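Local coordinates for putative secreted endoglycosylceramidase (Rhodococcus hoagii, PDB 6JYZ), which probably hydrolyses O-glycosidic bonds as a secreted family 5 glycoside hydrolase, acting as an endogalactosylceramidase that releases the intact glycan from the ceramide of galactosyl-type glycosphingolipids, at residues A[200-205]-A[249-254]; A[217-222]-A[242-247]; A[108-113]-A[209-214]; A[196-201]-A[238-243]; A[82-87]-A[104-109]. One frame throughout, in Å; residues are numbered along the deposited sequence.

Contact 1: residues A[200-205]-A[249-254]; sequences TWARLA and RQAETG
Helix-on-helix packing on the outside of a (β/α)8 barrel brings Ala202 of helix 193-206 against Ala251, in the last turn of helix 230-251. The backbones come very close: the CA atoms of Ala202 and Ala251 are 5.3 Å apart. The methyl CB of Ala251 presses on the carbonyl O of Ala202 at 3.1 Å, a tight fit, while the two CB atoms of Ala202 and Ala251 meet at 3.9 Å. One turn on, Ala205 CB faces the aliphatic CG of Glu252 more loosely, at 4.4 Å.

The carboxylate of Glu252 lies beyond this patch. Its OE1 takes a salt bridge from Arg249 NH1 at 2.9 Å through the syn lone pair, nearly in the guanidinium plane (9° out of it) and fairly straight (159°). OE2 accepts from Tyr217 OH and His258 N, and Arg249 NE pairs with Asp284, so both ends of the bridge have second partners. Where the helix ends, Gln250 O accepts from both N and OG1 of Thr253, the hydroxyl lying 2.7 Å from Gln250 O. Here two outer-layer helices of the (β/α)8 barrel, the fold of family 5, pack closely through alanines.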
# COMPACT_ATOMS: atom_id res chain seq x y z
N THR A 200 -8.22 15.98 9.48
CA THR A 200 -8.02 14.65 10.05
C THR A 200 -6.59 14.14 9.77
O THR A 200 -5.92 13.59 10.66
CB THR A 200 -9.10 13.68 9.53
OG1 THR A 200 -10.35 14.14 10.04
CG2 THR A 200 -8.82 12.24 9.91
N TRP A 201 -6.09 14.34 8.54
CA TRP A 201 -4.72 13.95 8.24
C TRP A 201 -3.73 14.71 9.11
O TRP A 201 -2.78 14.14 9.61
CB TRP A 201 -4.36 14.22 6.76
CG TRP A 201 -4.25 12.96 5.95
CD1 TRP A 201 -4.87 12.68 4.76
CD2 TRP A 201 -3.42 11.82 6.26
NE1 TRP A 201 -4.48 11.44 4.30
CE2 TRP A 201 -3.58 10.88 5.22
CE3 TRP A 201 -2.57 11.49 7.34
CZ2 TRP A 201 -2.92 9.63 5.21
CZ3 TRP A 201 -1.95 10.25 7.33
CH2 TRP A 201 -2.14 9.32 6.29
N ALA A 202 -3.93 16.01 9.29
CA ALA A 202 -3.01 16.81 10.14
C ALA A 202 -3.02 16.26 11.56
O ALA A 202 -1.94 16.08 12.17
CB ALA A 202 -3.43 18.26 10.09
N ARG A 203 -4.21 15.96 12.08
CA ARG A 203 -4.32 15.45 13.45
C ARG A 203 -3.60 14.11 13.54
O ARG A 203 -2.92 13.83 14.54
CB ARG A 203 -5.80 15.31 13.83
CG ARG A 203 -6.43 16.68 14.05
CD ARG A 203 -7.93 16.50 14.16
NE ARG A 203 -8.53 17.78 14.59
CZ ARG A 203 -9.81 17.90 14.81
NH1 ARG A 203 -10.69 17.00 14.46
NH2 ARG A 203 -10.22 19.04 15.41
N LEU A 204 -3.73 13.23 12.54
CA LEU A 204 -3.05 11.94 12.59
C LEU A 204 -1.56 12.09 12.45
O LEU A 204 -0.81 11.39 13.17
CB LEU A 204 -3.65 11.04 11.49
CG LEU A 204 -3.08 9.62 11.48
CD1 LEU A 204 -3.34 8.91 12.82
CD2 LEU A 204 -3.66 8.82 10.34
N ALA A 205 -1.08 12.98 11.58
CA ALA A 205 0.36 13.14 11.47
C ALA A 205 0.93 13.62 12.79
O ALA A 205 2.06 13.25 13.15
CB ALA A 205 0.70 14.13 10.36
N ARG A 249 2.49 19.12 7.14
CA ARG A 249 3.82 19.66 7.47
C ARG A 249 3.67 20.61 8.65
O ARG A 249 4.57 20.63 9.53
CB ARG A 249 4.37 20.41 6.26
CG ARG A 249 4.79 19.47 5.11
CD ARG A 249 6.01 18.65 5.51
NE ARG A 249 6.45 17.73 4.43
CZ ARG A 249 6.56 16.41 4.54
NH1 ARG A 249 6.26 15.75 5.64
NH2 ARG A 249 7.02 15.75 3.47
N GLN A 250 2.58 21.36 8.77
CA GLN A 250 2.39 22.19 9.96
C GLN A 250 2.20 21.33 11.20
O GLN A 250 2.75 21.63 12.27
CB GLN A 250 1.20 23.11 9.71
CG GLN A 250 0.86 24.04 10.89
CD GLN A 250 1.99 24.99 11.18
OE1 GLN A 250 2.55 25.62 10.27
NE2 GLN A 250 2.35 25.08 12.46
N ALA A 251 1.45 20.26 11.10
CA ALA A 251 1.15 19.42 12.24
C ALA A 251 2.38 18.68 12.70
O ALA A 251 2.42 18.17 13.84
CB ALA A 251 0.05 18.43 11.87
N GLU A 252 3.42 18.51 11.88
CA GLU A 252 4.64 17.83 12.25
C GLU A 252 5.60 18.74 13.00
O GLU A 252 6.66 18.28 13.38
CB GLU A 252 5.37 17.29 11.01
CG GLU A 252 4.65 16.10 10.35
CD GLU A 252 5.31 15.81 9.01
OE1 GLU A 252 5.69 16.69 8.28
OE2 GLU A 252 5.41 14.57 8.70
N THR A 253 5.20 19.99 13.24
CA THR A 253 6.04 20.91 14.06
C THR A 253 6.33 20.23 15.40
O THR A 253 5.49 19.67 16.06
CB THR A 253 5.30 22.22 14.26
OG1 THR A 253 5.04 22.85 12.99
CG2 THR A 253 6.10 23.23 15.06
N GLY A 254 7.61 20.28 15.77
CA GLY A 254 8.10 19.65 17.01
C GLY A 254 8.54 18.22 16.79
O GLY A 254 9.13 17.60 17.69

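Contact 2: residues A[217-222]-A[242-247]; sequences YDLLNE and QRAIAA
Leu219, just past the end of strand 214-218, buries more surface here than any other residue and divides its two methyl groups between Ala244 and Ile245 of helix 230-251. Its CD1 approaches CG1 of Ile245 at 4.0 Å, and its CD2 faces the CB methyl of Ala244 at 4.3 Å. Set beside the backbone N (chi1 -61°), CG of Leu219 carries an extended end toward the helix, where the fork straddles two consecutive residues.

Ala244 points its methyl at the strand end. Being so short, it lets the chains lie 7.4 Å apart, measured between the CA atoms of Leu219 and Ala244. Ile245 comes from the flank instead: its side chain crosses that of Leu219 at about a right angle, and the methylene CG1 makes the nearest approach. All three residues are buried and the contact is wholly apolar.

The same leucine also touches Tyr241 and Ile248, one turn to each side along the helix, while its carbonyl O accepts the indole N-H of Trp201. Farther along the loop, Asn221 and Glu222 turn to the interior of the barrel; this Asn-Glu pair after a strand is consistent with the position of the acid/base motif in family 5 enzymes. Strand end against the following helix is the packing characteristic of the β-α-β crossovers that build a (β/α)8 barrel.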
# COMPACT_ATOMS: atom_id res chain seq x y z
N TYR A 217 2.93 8.90 4.76
CA TYR A 217 1.48 9.01 4.69
C TYR A 217 1.06 8.82 3.24
O TYR A 217 1.47 9.63 2.39
CB TYR A 217 1.06 10.43 5.10
CG TYR A 217 1.80 10.96 6.31
CD1 TYR A 217 1.63 10.42 7.54
CD2 TYR A 217 2.68 12.01 6.11
CE1 TYR A 217 2.38 10.96 8.66
CE2 TYR A 217 3.41 12.55 7.14
CZ TYR A 217 3.20 12.03 8.41
OH TYR A 217 3.92 12.60 9.45
N ASP A 218 0.26 7.80 2.96
CA ASP A 218 -0.32 7.58 1.62
C ASP A 218 -1.66 8.31 1.67
O ASP A 218 -2.63 7.85 2.30
CB ASP A 218 -0.39 6.06 1.35
CG ASP A 218 -0.78 5.68 -0.07
OD1 ASP A 218 -1.28 6.54 -0.86
OD2 ASP A 218 -0.63 4.49 -0.35
N LEU A 219 -1.68 9.49 1.02
CA LEU A 219 -2.69 10.49 1.31
C LEU A 219 -4.12 10.06 1.03
O LEU A 219 -5.03 10.38 1.79
CB LEU A 219 -2.38 11.77 0.55
CG LEU A 219 -1.04 12.39 0.92
CD1 LEU A 219 -0.82 13.64 0.02
CD2 LEU A 219 -1.02 12.81 2.40
N LEU A 220 -4.32 9.31 -0.07
CA LEU A 220 -5.63 8.72 -0.31
C LEU A 220 -5.45 7.55 -1.26
O LEU A 220 -4.84 7.74 -2.37
CB LEU A 220 -6.60 9.74 -0.91
CG LEU A 220 -8.04 9.25 -1.12
CD1 LEU A 220 -8.68 8.81 0.19
CD2 LEU A 220 -8.84 10.35 -1.77
N ASN A 221 -5.95 6.40 -0.90
CA ASN A 221 -5.82 5.24 -1.79
C ASN A 221 -6.67 5.46 -3.03
O ASN A 221 -7.84 5.91 -2.93
CB ASN A 221 -6.40 4.03 -1.08
CG ASN A 221 -6.35 2.81 -1.99
OD1 ASN A 221 -5.25 2.36 -2.35
ND2 ASN A 221 -7.48 2.24 -2.33
N GLU A 222 -6.12 5.10 -4.19
CA GLU A 222 -6.80 5.04 -5.51
C GLU A 222 -7.87 6.12 -5.64
O GLU A 222 -9.06 5.80 -5.90
CB GLU A 222 -7.36 3.65 -5.75
CG GLU A 222 -6.26 2.63 -5.83
CD GLU A 222 -6.66 1.26 -6.34
OE1 GLU A 222 -7.86 0.96 -6.35
OE2 GLU A 222 -5.75 0.42 -6.63
N GLN A 242 -1.95 18.81 -2.32
CA GLN A 242 -1.23 20.02 -1.88
C GLN A 242 -1.82 20.50 -0.58
O GLN A 242 -1.06 20.89 0.34
CB GLN A 242 -1.34 21.04 -3.01
CG GLN A 242 -0.65 22.37 -2.61
CD GLN A 242 -0.73 23.34 -3.76
OE1 GLN A 242 -1.83 23.72 -4.15
NE2 GLN A 242 0.44 23.69 -4.26
N ARG A 243 -3.14 20.53 -0.44
CA ARG A 243 -3.75 20.96 0.82
C ARG A 243 -3.38 20.01 1.95
O ARG A 243 -3.05 20.49 3.06
CB ARG A 243 -5.28 20.98 0.67
CG ARG A 243 -5.83 22.13 -0.14
CD ARG A 243 -7.36 22.08 -0.13
NE ARG A 243 -7.96 22.34 1.21
CZ ARG A 243 -9.33 22.45 1.52
NH1 ARG A 243 -10.22 22.20 0.59
NH2 ARG A 243 -9.77 22.83 2.72
N ALA A 244 -3.41 18.71 1.74
CA ALA A 244 -3.10 17.77 2.81
C ALA A 244 -1.64 17.89 3.20
O ALA A 244 -1.34 17.89 4.41
CB ALA A 244 -3.37 16.37 2.32
N ILE A 245 -0.73 18.04 2.25
CA ILE A 245 0.71 18.14 2.59
C ILE A 245 0.92 19.40 3.42
O ILE A 245 1.67 19.33 4.43
CB ILE A 245 1.54 18.20 1.30
CG1 ILE A 245 1.49 16.85 0.60
CG2 ILE A 245 3.00 18.58 1.61
CD1 ILE A 245 2.00 16.87 -0.86
N ALA A 246 0.31 20.54 3.08
CA ALA A 246 0.60 21.75 3.88
C ALA A 246 0.09 21.52 5.30
O ALA A 246 0.75 21.94 6.26
CB ALA A 246 -0.12 22.95 3.25
N ALA A 247 -1.06 20.90 5.50
CA ALA A 247 -1.61 20.71 6.83
C ALA A 247 -0.76 19.74 7.60
O ALA A 247 -0.50 19.95 8.80
CB ALA A 247 -3.03 20.23 6.72

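Contact 3: residues A[108-113]-A[209-214]; sequences EAVQDA and RNEPAV
Apolar contact comes first: CG1 of Val110, on helix 100-115, is met by three residues of the loop 209-214. Val214 CG2 lies 4.0 Å from Val110 CG1, Glu211 CG 4.1 Å from the same methyl, and Ala213 CB 4.2 Å from it. With CG1 anti to the backbone N (chi1 170°), this branch of Val110 does most of the touching; CG2 also reaches Val214 CG2. The valine side chain crosses that of Val214 at about a right angle and runs alongside Glu211, the two pointing opposite ways.

Polar contact is indirect. A water donates to Gln111 OE1 at 2.7 Å and to Glu211 OE1 at 2.9 Å, bridging helix and loop.

Bonds within the loop hold its shape. Glu211 bends at chi2 (48°), which lets OE2 receive Ala213 N at 3.0 Å through its anti lone pair, almost straight at 167°; Lys114 NZ also pairs with OE2. Replacing Glu211 with an alanine would probably leave Lys114 without its carboxylate mate, break the water bridge and leave Ala213 N without this acceptor. Residues Glu211 to Val214 form a type I β turn in the loop that carries the chain from helix 193-206 into strand 214-218 of the family 5 barrel, resting on helix 100-115.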
# COMPACT_ATOMS: atom_id res chain seq x y z
N GLU A 108 -0.63 0.89 18.29
CA GLU A 108 -0.26 -0.47 18.66
C GLU A 108 0.23 -1.25 17.45
O GLU A 108 1.21 -2.00 17.57
CB GLU A 108 -1.46 -1.16 19.34
CG GLU A 108 -1.18 -2.60 19.75
CD GLU A 108 -2.49 -3.21 20.21
OE1 GLU A 108 -3.45 -3.34 19.44
OE2 GLU A 108 -2.57 -3.44 21.42
N ALA A 109 -0.44 -1.12 16.29
CA ALA A 109 0.05 -1.78 15.08
C ALA A 109 1.41 -1.24 14.67
O ALA A 109 2.30 -2.05 14.26
CB ALA A 109 -0.97 -1.57 13.96
N VAL A 110 1.66 0.05 14.75
CA VAL A 110 2.95 0.61 14.41
C VAL A 110 4.01 0.02 15.32
O VAL A 110 5.13 -0.28 14.88
CB VAL A 110 2.93 2.13 14.50
CG1 VAL A 110 4.30 2.75 14.39
CG2 VAL A 110 2.05 2.72 13.37
N GLN A 111 3.72 -0.08 16.63
CA GLN A 111 4.72 -0.57 17.59
C GLN A 111 4.92 -2.07 17.40
O GLN A 111 6.09 -2.50 17.44
CB GLN A 111 4.20 -0.28 19.02
CG GLN A 111 5.30 -0.62 20.06
CD GLN A 111 6.53 0.27 19.90
OE1 GLN A 111 6.49 1.49 19.80
NE2 GLN A 111 7.69 -0.34 19.83
N ASP A 112 3.91 -2.85 17.16
CA ASP A 112 4.10 -4.27 16.89
C ASP A 112 4.89 -4.49 15.62
O ASP A 112 5.79 -5.37 15.56
CB ASP A 112 2.75 -4.97 16.76
CG ASP A 112 1.98 -5.13 18.08
OD1 ASP A 112 2.64 -5.10 19.19
OD2 ASP A 112 0.75 -5.37 17.99
N ALA A 113 4.64 -3.70 14.58
CA ALA A 113 5.47 -3.78 13.37
C ALA A 113 6.90 -3.38 13.72
O ALA A 113 7.84 -4.12 13.34
CB ALA A 113 4.83 -2.86 12.31
N ARG A 209 4.48 12.30 14.74
CA ARG A 209 5.46 13.22 14.21
C ARG A 209 6.91 12.94 14.65
O ARG A 209 7.84 13.41 13.96
CB ARG A 209 5.07 14.69 14.50
CG ARG A 209 5.13 15.04 15.98
CD ARG A 209 4.56 16.44 16.09
NE ARG A 209 4.63 16.93 17.48
CZ ARG A 209 3.71 16.76 18.41
NH1 ARG A 209 2.70 15.94 18.21
NH2 ARG A 209 3.85 17.37 19.60
N ASN A 210 7.04 12.21 15.79
CA ASN A 210 8.40 11.89 16.22
C ASN A 210 8.70 10.41 16.09
O ASN A 210 9.68 9.95 16.64
CB ASN A 210 8.65 12.39 17.68
CG ASN A 210 9.08 13.84 17.73
OD1 ASN A 210 10.12 14.15 17.18
ND2 ASN A 210 8.19 14.68 18.23
N GLU A 211 7.90 9.66 15.33
CA GLU A 211 8.05 8.19 15.27
C GLU A 211 8.79 7.79 13.99
O GLU A 211 8.20 7.85 12.88
CB GLU A 211 6.64 7.58 15.24
CG GLU A 211 6.66 6.08 15.14
CD GLU A 211 7.58 5.41 16.13
OE1 GLU A 211 7.16 5.30 17.28
OE2 GLU A 211 8.69 5.00 15.78
N PRO A 212 10.04 7.34 14.05
CA PRO A 212 10.76 6.98 12.83
C PRO A 212 10.18 5.72 12.19
O PRO A 212 10.44 5.52 10.98
CB PRO A 212 12.22 6.73 13.31
CG PRO A 212 12.07 6.38 14.77
CD PRO A 212 10.91 7.24 15.29
N ALA A 213 9.46 4.87 12.90
CA ALA A 213 8.94 3.68 12.26
C ALA A 213 7.87 4.01 11.27
O ALA A 213 7.50 3.13 10.49
CB ALA A 213 8.41 2.78 13.33
N VAL A 214 7.25 5.19 11.32
CA VAL A 214 6.26 5.56 10.33
C VAL A 214 7.03 6.12 9.14
O VAL A 214 7.72 7.13 9.23
CB VAL A 214 5.25 6.56 10.90
CG1 VAL A 214 4.37 7.20 9.79
CG2 VAL A 214 4.37 5.87 11.95
O HOH W 1 8.25 3.46 19.21

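Contact 4: residues A[196-201]-A[238-243]; sequences HLVQTW and GRFYQR
Leu197 opens the contact by setting CD2 against the ring of Phe240, 3.8 Å from its CZ atom. The leucine and the phenylalanine cross at about a right angle, and the ring reaches across because its CG lies anti to the backbone N (chi1 159°), which carries its far end toward helix 193-206. Another ring, that of Phe186, meets Phe240 edge-to-face.

Val198 follows and buries the most surface. Its CG2 sits 4.0 Å from Phe240 CE1, and equally 4.0 Å from Arg243 CB, lying also over one face of the guanidinium group. CG1, the other branch, touches the main chain of the partner helix, 3.7 Å from Arg243 O. A glycine in place of Val198 would probably open a gap between the two helices and strip Phe240 CE1 and Arg243 CB of the methyl that covers them. Trp201, one turn on, only grazes the partner segment with its bulky side chain.

Around these residues the two helix segments run in roughly the same direction, their axes 10.3 Å apart at closest approach and crossing at -40°. Cohesion across the interface is therefore apolar, a leucine and a valine against a ring and an aliphatic stem, while the one charge at its margin, Arg243, is paired by Asp189; this probably fixes the guanidinium where the valine methyl can cover it.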
# COMPACT_ATOMS: atom_id res chain seq x y z
N HIS A 196 -12.38 18.69 6.06
CA HIS A 196 -12.41 17.72 7.15
C HIS A 196 -11.34 16.64 7.02
O HIS A 196 -10.69 16.30 7.98
CB HIS A 196 -13.77 17.07 7.28
CG HIS A 196 -14.76 17.90 8.01
ND1 HIS A 196 -15.68 18.78 7.52
CD2 HIS A 196 -15.00 17.79 9.31
CE1 HIS A 196 -16.41 19.28 8.56
NE2 HIS A 196 -16.00 18.66 9.64
N LEU A 197 -11.20 16.05 5.82
CA LEU A 197 -10.15 15.04 5.67
C LEU A 197 -8.76 15.66 5.83
O LEU A 197 -7.86 15.04 6.43
CB LEU A 197 -10.28 14.30 4.32
CG LEU A 197 -9.22 13.21 4.13
CD1 LEU A 197 -9.24 12.21 5.31
CD2 LEU A 197 -9.42 12.48 2.80
N VAL A 198 -8.54 16.87 5.30
CA VAL A 198 -7.26 17.51 5.47
C VAL A 198 -6.94 17.70 6.96
O VAL A 198 -5.81 17.39 7.40
CB VAL A 198 -7.26 18.86 4.70
CG1 VAL A 198 -6.07 19.71 5.06
CG2 VAL A 198 -7.27 18.62 3.19
N GLN A 199 -7.91 18.18 7.75
CA GLN A 199 -7.68 18.35 9.18
C GLN A 199 -7.48 17.01 9.85
O GLN A 199 -6.61 16.90 10.73
CB GLN A 199 -8.87 19.11 9.75
CG GLN A 199 -8.79 19.17 11.30
CD GLN A 199 -9.88 20.02 11.89
OE1 GLN A 199 -11.04 19.65 11.94
NE2 GLN A 199 -9.49 21.19 12.27
N THR A 200 -8.22 15.98 9.48
CA THR A 200 -8.02 14.65 10.05
C THR A 200 -6.59 14.14 9.77
O THR A 200 -5.92 13.59 10.66
CB THR A 200 -9.10 13.68 9.53
OG1 THR A 200 -10.35 14.14 10.04
CG2 THR A 200 -8.82 12.24 9.91
N TRP A 201 -6.09 14.34 8.54
CA TRP A 201 -4.72 13.95 8.24
C TRP A 201 -3.73 14.71 9.11
O TRP A 201 -2.78 14.14 9.61
CB TRP A 201 -4.36 14.22 6.76
CG TRP A 201 -4.25 12.96 5.95
CD1 TRP A 201 -4.87 12.68 4.76
CD2 TRP A 201 -3.42 11.82 6.26
NE1 TRP A 201 -4.48 11.44 4.30
CE2 TRP A 201 -3.58 10.88 5.22
CE3 TRP A 201 -2.57 11.49 7.34
CZ2 TRP A 201 -2.92 9.63 5.21
CZ3 TRP A 201 -1.95 10.25 7.33
CH2 TRP A 201 -2.14 9.32 6.29
N GLY A 238 -4.43 16.34 -7.36
CA GLY A 238 -3.23 17.06 -6.92
C GLY A 238 -3.58 18.22 -6.02
O GLY A 238 -2.83 18.49 -5.05
N ARG A 239 -4.66 18.94 -6.28
CA ARG A 239 -5.05 20.07 -5.43
C ARG A 239 -5.34 19.59 -4.02
O ARG A 239 -4.91 20.25 -3.04
CB ARG A 239 -6.29 20.74 -6.00
CG ARG A 239 -6.59 22.09 -5.37
CD ARG A 239 -7.92 22.67 -5.89
NE ARG A 239 -7.90 22.89 -7.33
CZ ARG A 239 -7.48 24.02 -7.91
NH1 ARG A 239 -6.92 24.98 -7.19
NH2 ARG A 239 -7.52 24.14 -9.23
N PHE A 240 -5.96 18.45 -3.85
CA PHE A 240 -6.17 17.86 -2.55
C PHE A 240 -4.82 17.47 -1.93
O PHE A 240 -4.57 17.78 -0.74
CB PHE A 240 -7.07 16.62 -2.65
CG PHE A 240 -6.93 15.70 -1.46
CD1 PHE A 240 -7.32 16.14 -0.18
CD2 PHE A 240 -6.39 14.44 -1.58
CE1 PHE A 240 -7.21 15.30 0.96
CE2 PHE A 240 -6.23 13.63 -0.46
CZ PHE A 240 -6.62 14.04 0.80
N TYR A 241 -3.93 16.84 -2.66
CA TYR A 241 -2.65 16.47 -2.07
C TYR A 241 -1.92 17.72 -1.57
O TYR A 241 -1.33 17.67 -0.47
CB TYR A 241 -1.76 15.76 -3.07
CG TYR A 241 -2.22 14.41 -3.54
CD1 TYR A 241 -3.01 13.58 -2.78
CD2 TYR A 241 -1.82 13.93 -4.79
CE1 TYR A 241 -3.43 12.32 -3.24
CE2 TYR A 241 -2.16 12.67 -5.25
CZ TYR A 241 -2.94 11.87 -4.47
OH TYR A 241 -3.31 10.61 -4.85
N GLN A 242 -1.95 18.81 -2.32
CA GLN A 242 -1.23 20.02 -1.88
C GLN A 242 -1.82 20.50 -0.58
O GLN A 242 -1.06 20.89 0.34
CB GLN A 242 -1.34 21.04 -3.01
CG GLN A 242 -0.65 22.37 -2.61
CD GLN A 242 -0.73 23.34 -3.76
OE1 GLN A 242 -1.83 23.72 -4.15
NE2 GLN A 242 0.44 23.69 -4.26
N ARG A 243 -3.14 20.53 -0.44
CA ARG A 243 -3.75 20.96 0.82
C ARG A 243 -3.38 20.01 1.95
O ARG A 243 -3.05 20.49 3.06
CB ARG A 243 -5.28 20.98 0.67
CG ARG A 243 -5.83 22.13 -0.14
CD ARG A 243 -7.36 22.08 -0.13
NE ARG A 243 -7.96 22.34 1.21
CZ ARG A 243 -9.33 22.45 1.52
NH1 ARG A 243 -10.22 22.20 0.59
NH2 ARG A 243 -9.77 22.83 2.72

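Contact 5: residues A[82-87]-A[104-109]; sequences VRLNIA and ARIREA
Ile106 on helix 100-115 meets two residues of strand 81-86, one with each branch. Its CD1 meets Ile86 CD1 at 4.0 Å and, at the same distance of 4.0 Å, Ile86 CG2, the two isoleucines crossing at about a right angle. Ile86 has CG1 in the crowded position between backbone N and carbonyl carbon (chi1 64°), which directs both of its methyl groups at the helix. The other branch of Ile106, CG2, is touched by Leu84 CD2 at 4.1 Å, and that same leucine methyl reaches Ala109 CB at 4.0 Å, one helical turn on.

Strand and helix segments run nearly antiparallel, with 169° between their directions and 10.8 Å between their axes, as expected for a barrel strand and the helix outside it in a (β/α)8 fold. Leu84 and Ile86 face the helical layer; from the opposite face of the strand Arg83 enters the barrel interior, pairing with Asp218, Glu263 and Glu329, while Asn85 bonds to Asp123.

The packing thins out around the helix. Arg107 turns away from the strand to a salt bridge with Glu207, and Ala104, Arg105 and Glu108 belong to the solvent-exposed side, where none of them touches the strand segment.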
# COMPACT_ATOMS: atom_id res chain seq x y z
N VAL A 82 4.85 -2.44 6.14
CA VAL A 82 3.43 -2.74 6.02
C VAL A 82 2.72 -1.48 5.53
O VAL A 82 3.05 -0.37 5.95
CB VAL A 82 2.85 -3.17 7.38
CG1 VAL A 82 3.09 -2.16 8.45
CG2 VAL A 82 1.36 -3.39 7.31
N ARG A 83 1.81 -1.67 4.59
CA ARG A 83 0.87 -0.60 4.21
C ARG A 83 -0.40 -0.87 5.02
O ARG A 83 -1.15 -1.79 4.77
CB ARG A 83 0.67 -0.59 2.69
CG ARG A 83 -0.25 0.59 2.27
CD ARG A 83 -0.19 0.73 0.76
NE ARG A 83 -1.09 1.76 0.23
CZ ARG A 83 -2.20 1.52 -0.47
NH1 ARG A 83 -2.75 0.31 -0.57
NH2 ARG A 83 -2.75 2.58 -1.10
N LEU A 84 -0.55 -0.03 6.07
CA LEU A 84 -1.63 -0.22 7.03
C LEU A 84 -2.86 0.54 6.54
O LEU A 84 -2.83 1.78 6.47
CB LEU A 84 -1.12 0.27 8.40
CG LEU A 84 -2.06 -0.09 9.55
CD1 LEU A 84 -2.04 -1.59 9.88
CD2 LEU A 84 -1.64 0.71 10.76
N ASN A 85 -3.87 -0.21 6.14
CA ASN A 85 -5.05 0.41 5.50
C ASN A 85 -5.99 0.89 6.61
O ASN A 85 -6.66 0.05 7.24
CB ASN A 85 -5.74 -0.64 4.62
CG ASN A 85 -4.82 -1.47 3.74
OD1 ASN A 85 -4.93 -2.71 3.77
ND2 ASN A 85 -3.96 -0.85 2.93
N ILE A 86 -6.05 2.19 6.78
CA ILE A 86 -6.87 2.79 7.84
C ILE A 86 -8.01 3.58 7.22
O ILE A 86 -8.03 3.83 6.00
CB ILE A 86 -6.03 3.67 8.77
CG1 ILE A 86 -5.44 4.87 8.05
CG2 ILE A 86 -4.92 2.83 9.46
CD1 ILE A 86 -4.76 5.90 8.97
N ALA A 87 -9.01 3.96 8.03
CA ALA A 87 -10.26 4.52 7.50
C ALA A 87 -10.55 5.88 8.07
O ALA A 87 -10.67 6.05 9.32
CB ALA A 87 -11.41 3.58 7.85
N ALA A 104 -5.09 4.83 18.98
CA ALA A 104 -4.28 3.93 19.80
C ALA A 104 -4.22 2.56 19.16
O ALA A 104 -3.16 1.91 19.32
CB ALA A 104 -4.93 3.85 21.20
N ARG A 105 -5.23 2.09 18.44
CA ARG A 105 -5.07 0.82 17.73
C ARG A 105 -4.05 0.98 16.62
O ARG A 105 -3.24 0.04 16.39
CB ARG A 105 -6.39 0.40 17.10
CG ARG A 105 -7.47 0.07 18.14
CD ARG A 105 -8.86 -0.16 17.61
NE ARG A 105 -8.88 -1.35 16.76
CZ ARG A 105 -9.79 -1.55 15.83
NH1 ARG A 105 -10.68 -0.62 15.52
NH2 ARG A 105 -9.75 -2.67 15.15
N ILE A 106 -4.03 2.08 15.90
CA ILE A 106 -2.99 2.33 14.88
C ILE A 106 -1.62 2.32 15.55
O ILE A 106 -0.65 1.70 15.05
CB ILE A 106 -3.25 3.67 14.17
CG1 ILE A 106 -4.58 3.62 13.42
CG2 ILE A 106 -2.10 3.97 13.21
CD1 ILE A 106 -4.98 4.96 12.81
N ARG A 107 -1.47 3.00 16.69
CA ARG A 107 -0.17 3.09 17.34
C ARG A 107 0.25 1.72 17.83
O ARG A 107 1.47 1.41 17.69
CB ARG A 107 -0.28 4.07 18.52
CG ARG A 107 1.08 4.29 19.19
CD ARG A 107 1.02 5.36 20.28
NE ARG A 107 0.82 6.69 19.67
CZ ARG A 107 -0.26 7.45 19.76
NH1 ARG A 107 -1.35 7.01 20.36
NH2 ARG A 107 -0.25 8.59 19.07
N GLU A 108 -0.63 0.89 18.29
CA GLU A 108 -0.26 -0.47 18.66
C GLU A 108 0.23 -1.25 17.45
O GLU A 108 1.21 -2.00 17.57
CB GLU A 108 -1.46 -1.16 19.34
CG GLU A 108 -1.18 -2.60 19.75
CD GLU A 108 -2.49 -3.21 20.21
OE1 GLU A 108 -3.45 -3.34 19.44
OE2 GLU A 108 -2.57 -3.44 21.42
N ALA A 109 -0.44 -1.12 16.29
CA ALA A 109 0.05 -1.78 15.08
C ALA A 109 1.41 -1.24 14.67
O ALA A 109 2.30 -2.05 14.26
CB ALA A 109 -0.97 -1.57 13.96

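Overall arrangement
All five contacts lie within the family 5 barrel, joining strands, helices and loops. Contacts 1 and 4 follow one helix pair, 193-206 and 230-251, their centres about 11 Å apart; contact 2, about 5 Å from contact 4 between centres, adds the strand side. Contact 1 touches contact 5 where Leu204 CD2 packs 3.4 Å from Ile86 CD1, and contact 3 where Gly254 O lies 3.1 Å from Asn210 ND2. Contacts 3 and 5 share helix 100-115, their centres about 9 Å apart. Inside the barrel, contact 5 meets contact 2: Arg83 NE is 2.8 Å from Asp218 OD2, with Asn221 OD1 on Arg83 NH2; Glu222 follows next in the chain, this Asn-Glu pair probably marking the active site as in family 5 relatives.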